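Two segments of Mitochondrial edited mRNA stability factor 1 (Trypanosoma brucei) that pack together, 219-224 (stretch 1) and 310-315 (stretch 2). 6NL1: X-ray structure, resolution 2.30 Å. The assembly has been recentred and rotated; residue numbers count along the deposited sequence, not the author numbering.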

# COMPACT_ATOMS: atom_id res chain seq x y z
N MET A 219 13.52 4.50 8.46
CA MET A 219 12.21 5.01 8.09
C MET A 219 12.28 6.10 7.01
O MET A 219 13.27 6.81 6.89
N LEU A 220 11.20 6.22 6.23
CA LEU A 220 11.06 7.25 5.21
C LEU A 220 9.73 7.96 5.43
O LEU A 220 8.87 7.46 6.15
N ARG A 221 9.56 9.10 4.78
CA ARG A 221 8.28 9.79 4.79
C ARG A 221 7.80 10.00 3.36
O ARG A 221 8.38 10.78 2.61
N ARG A 222 6.75 9.29 2.98
CA ARG A 222 6.24 9.33 1.63
C ARG A 222 5.16 10.40 1.51
O ARG A 222 4.23 10.46 2.31
N ILE A 223 5.28 11.24 0.49
CA ILE A 223 4.30 12.28 0.23
C ILE A 223 3.22 11.66 -0.62
O ILE A 223 3.49 11.11 -1.69
N ASN A 224 1.98 11.70 -0.14
CA ASN A 224 0.89 11.04 -0.83
C ASN A 224 0.17 11.98 -1.80
O ASN A 224 0.26 13.19 -1.67
N PRO A 310 11.72 9.24 -6.67
CA PRO A 310 12.32 9.92 -5.52
C PRO A 310 11.58 11.19 -5.08
O PRO A 310 11.69 11.56 -3.91
N LEU A 311 10.83 11.83 -5.97
CA LEU A 311 10.16 13.09 -5.64
C LEU A 311 8.87 12.87 -4.86
O LEU A 311 8.26 13.82 -4.35
N GLN A 312 8.45 11.62 -4.76
CA GLN A 312 7.32 11.27 -3.92
C GLN A 312 7.70 11.10 -2.44
O GLN A 312 6.88 10.68 -1.64
N TYR A 313 8.94 11.43 -2.09
CA TYR A 313 9.39 11.28 -0.70
C TYR A 313 9.95 12.59 -0.19
O TYR A 313 10.50 13.36 -0.96
N MET A 314 9.82 12.86 1.11
CA MET A 314 10.43 14.07 1.67
C MET A 314 11.93 13.99 1.51
O MET A 314 12.56 13.01 1.91
N ARG A 315 12.50 15.04 0.92
CA ARG A 315 13.94 15.12 0.71
C ARG A 315 14.31 16.59 0.64
O ARG A 315 13.47 17.41 0.28

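This is a small contact built on a single beta bridge, in which two backbone hydrogen bonds hold the end of a short 3-10 segment and the loop after it against the end of strand 219-223 and a few side chains, aided by two waters, fill in around them. The bridge pairs Arg-222 with Tyr-313, whose CA atoms lie 4.4 Å apart. On one side of it Met-314 N donates to Arg-221 O at 2.9 Å, nearly straight; on the other, Ile-223 N donates to Gln-312 O at 2.7 Å. Each of these acceptors also receives a CA-H...O contact, Tyr-313 CA to Arg-221 O at 3.5 Å and Arg-222 CA to Gln-312 O at 3.6 Å, as close backbone approach tends to allow.

With the backbones this near, the side chains pack around the bridge. Leu-220 and Ile-223 point toward stretch 2, both with chi1 m. Ile-223, with chi2 t, sets CG1 4.1 Å from Met-314 CG and lays CD1 3.8 Å from Tyr-313 C, so it covers backbone as well as side chain, although it remains exposed. Leu-220 brings CD2 to 4.0 Å from Tyr-313 CD2. The tyrosine has chi1 m and chi2 86°; its CA-to-CB bond points away overall, though CB still touches the other stretch, and the ring lies obliquely beside Leu-220 CD2 and Arg-222 CA, with Tyr-313 CE2 3.9 Å from Arg-222 CG. Its OH finds a hydrogen-bonding partner elsewhere in the structure.

Met-314, mtp, has its CA-to-CB bond sideways and loses more area to the other stretch than any other residue here. Its SD lies over one face of the Arg-221 guanidinium, 3.4 Å from NH1. That arginine, m, t, p through chi3, is buried, and its NH1 and NH2 are hydrogen-bonded elsewhere in the structure while the sulfur covers one face.

Arg-222 follows another rule. Its ttp chain leaves sideways and its end leads away: the aliphatic CG stays 3.6 Å from Gln-312 O, while NE donates to Asn-224 OD1 at 2.7 Å and NH2 adds a weak bond to the same OD1 at 3.1 Å. The guanidinium is thus bonded to Asn-224 in its own stretch, with NH2 also bonded elsewhere in the structure, while CG packs across.

Water completes the polar edges. Water 1 accepts from Arg-221 N at 3.0 Å and lies 3.0 Å from Met-314 O, placed to donate to it and so able to link backbone groups that do not meet directly. Water 2 donates to Ile-223 O and to Gln-312 OE1, each at 2.7 Å; the glutamine, chi1 m and chi2 t, thereby reaches the strand through solvent.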

# COMPACT_ATOMS: atom_id res chain seq x y z
CB MET A 219 11.50 5.54 9.33
CG MET A 219 11.39 4.48 10.42
SD MET A 219 10.08 4.82 11.58
CE MET A 219 10.35 6.54 11.90
CB LEU A 220 11.02 6.65 3.80
CG LEU A 220 12.19 5.82 3.26
CD1 LEU A 220 11.91 4.35 3.46
CD2 LEU A 220 12.41 6.13 1.78
CB ARG A 221 8.39 11.12 5.54
CG ARG A 221 8.74 10.93 7.03
CD ARG A 221 8.73 12.24 7.78
NE ARG A 221 7.37 12.75 7.98
CZ ARG A 221 7.12 14.00 8.37
NH1 ARG A 221 8.13 14.84 8.60
NH2 ARG A 221 5.88 14.41 8.54
CB ARG A 222 5.66 7.97 1.24
CG ARG A 222 5.19 7.85 -0.22
CD ARG A 222 4.38 6.57 -0.41
NE ARG A 222 3.20 6.57 0.46
CZ ARG A 222 2.64 5.48 0.99
NH1 ARG A 222 3.14 4.27 0.74
NH2 ARG A 222 1.58 5.60 1.77
CB ILE A 223 4.96 13.46 -0.50
CG1 ILE A 223 6.12 14.00 0.33
CG2 ILE A 223 3.91 14.55 -0.85
CD1 ILE A 223 7.00 15.02 -0.41
CB ASN A 224 -0.06 10.42 0.20
CG ASN A 224 0.64 9.37 1.06
OD1 ASN A 224 1.21 8.42 0.54
ND2 ASN A 224 0.61 9.55 2.39
CB PRO A 310 13.75 10.24 -5.99
CG PRO A 310 13.67 10.19 -7.50
CD PRO A 310 12.65 9.14 -7.81
CB LEU A 311 9.88 13.93 -6.89
CG LEU A 311 11.11 14.54 -7.58
CD1 LEU A 311 10.73 15.13 -8.93
CD2 LEU A 311 11.80 15.57 -6.68
CB GLN A 312 6.64 10.00 -4.43
CG GLN A 312 5.88 10.23 -5.75
CD GLN A 312 5.17 8.98 -6.24
OE1 GLN A 312 4.80 8.10 -5.45
NE2 GLN A 312 4.97 8.90 -7.55
CB TYR A 313 10.46 10.18 -0.60
CG TYR A 313 9.96 8.84 -1.05
CD1 TYR A 313 10.00 8.48 -2.39
CD2 TYR A 313 9.43 7.93 -0.13
CE1 TYR A 313 9.53 7.26 -2.82
CE2 TYR A 313 8.94 6.69 -0.56
CZ TYR A 313 9.00 6.37 -1.91
OH TYR A 313 8.53 5.16 -2.37
CB MET A 314 10.10 14.25 3.15
CG MET A 314 8.69 14.66 3.44
SD MET A 314 8.48 15.04 5.21
CE MET A 314 9.37 16.60 5.33
CB ARG A 315 14.34 14.41 -0.59
CG ARG A 315 14.22 12.88 -0.53
CD ARG A 315 14.54 12.20 -1.86
NE ARG A 315 15.89 12.53 -2.33
CZ ARG A 315 16.16 13.51 -3.19
NH1 ARG A 315 15.18 14.26 -3.69
NH2 ARG A 315 17.42 13.75 -3.57
O HOH W 1 11.43 10.35 2.86
O HOH W 2 3.45 8.89 -3.29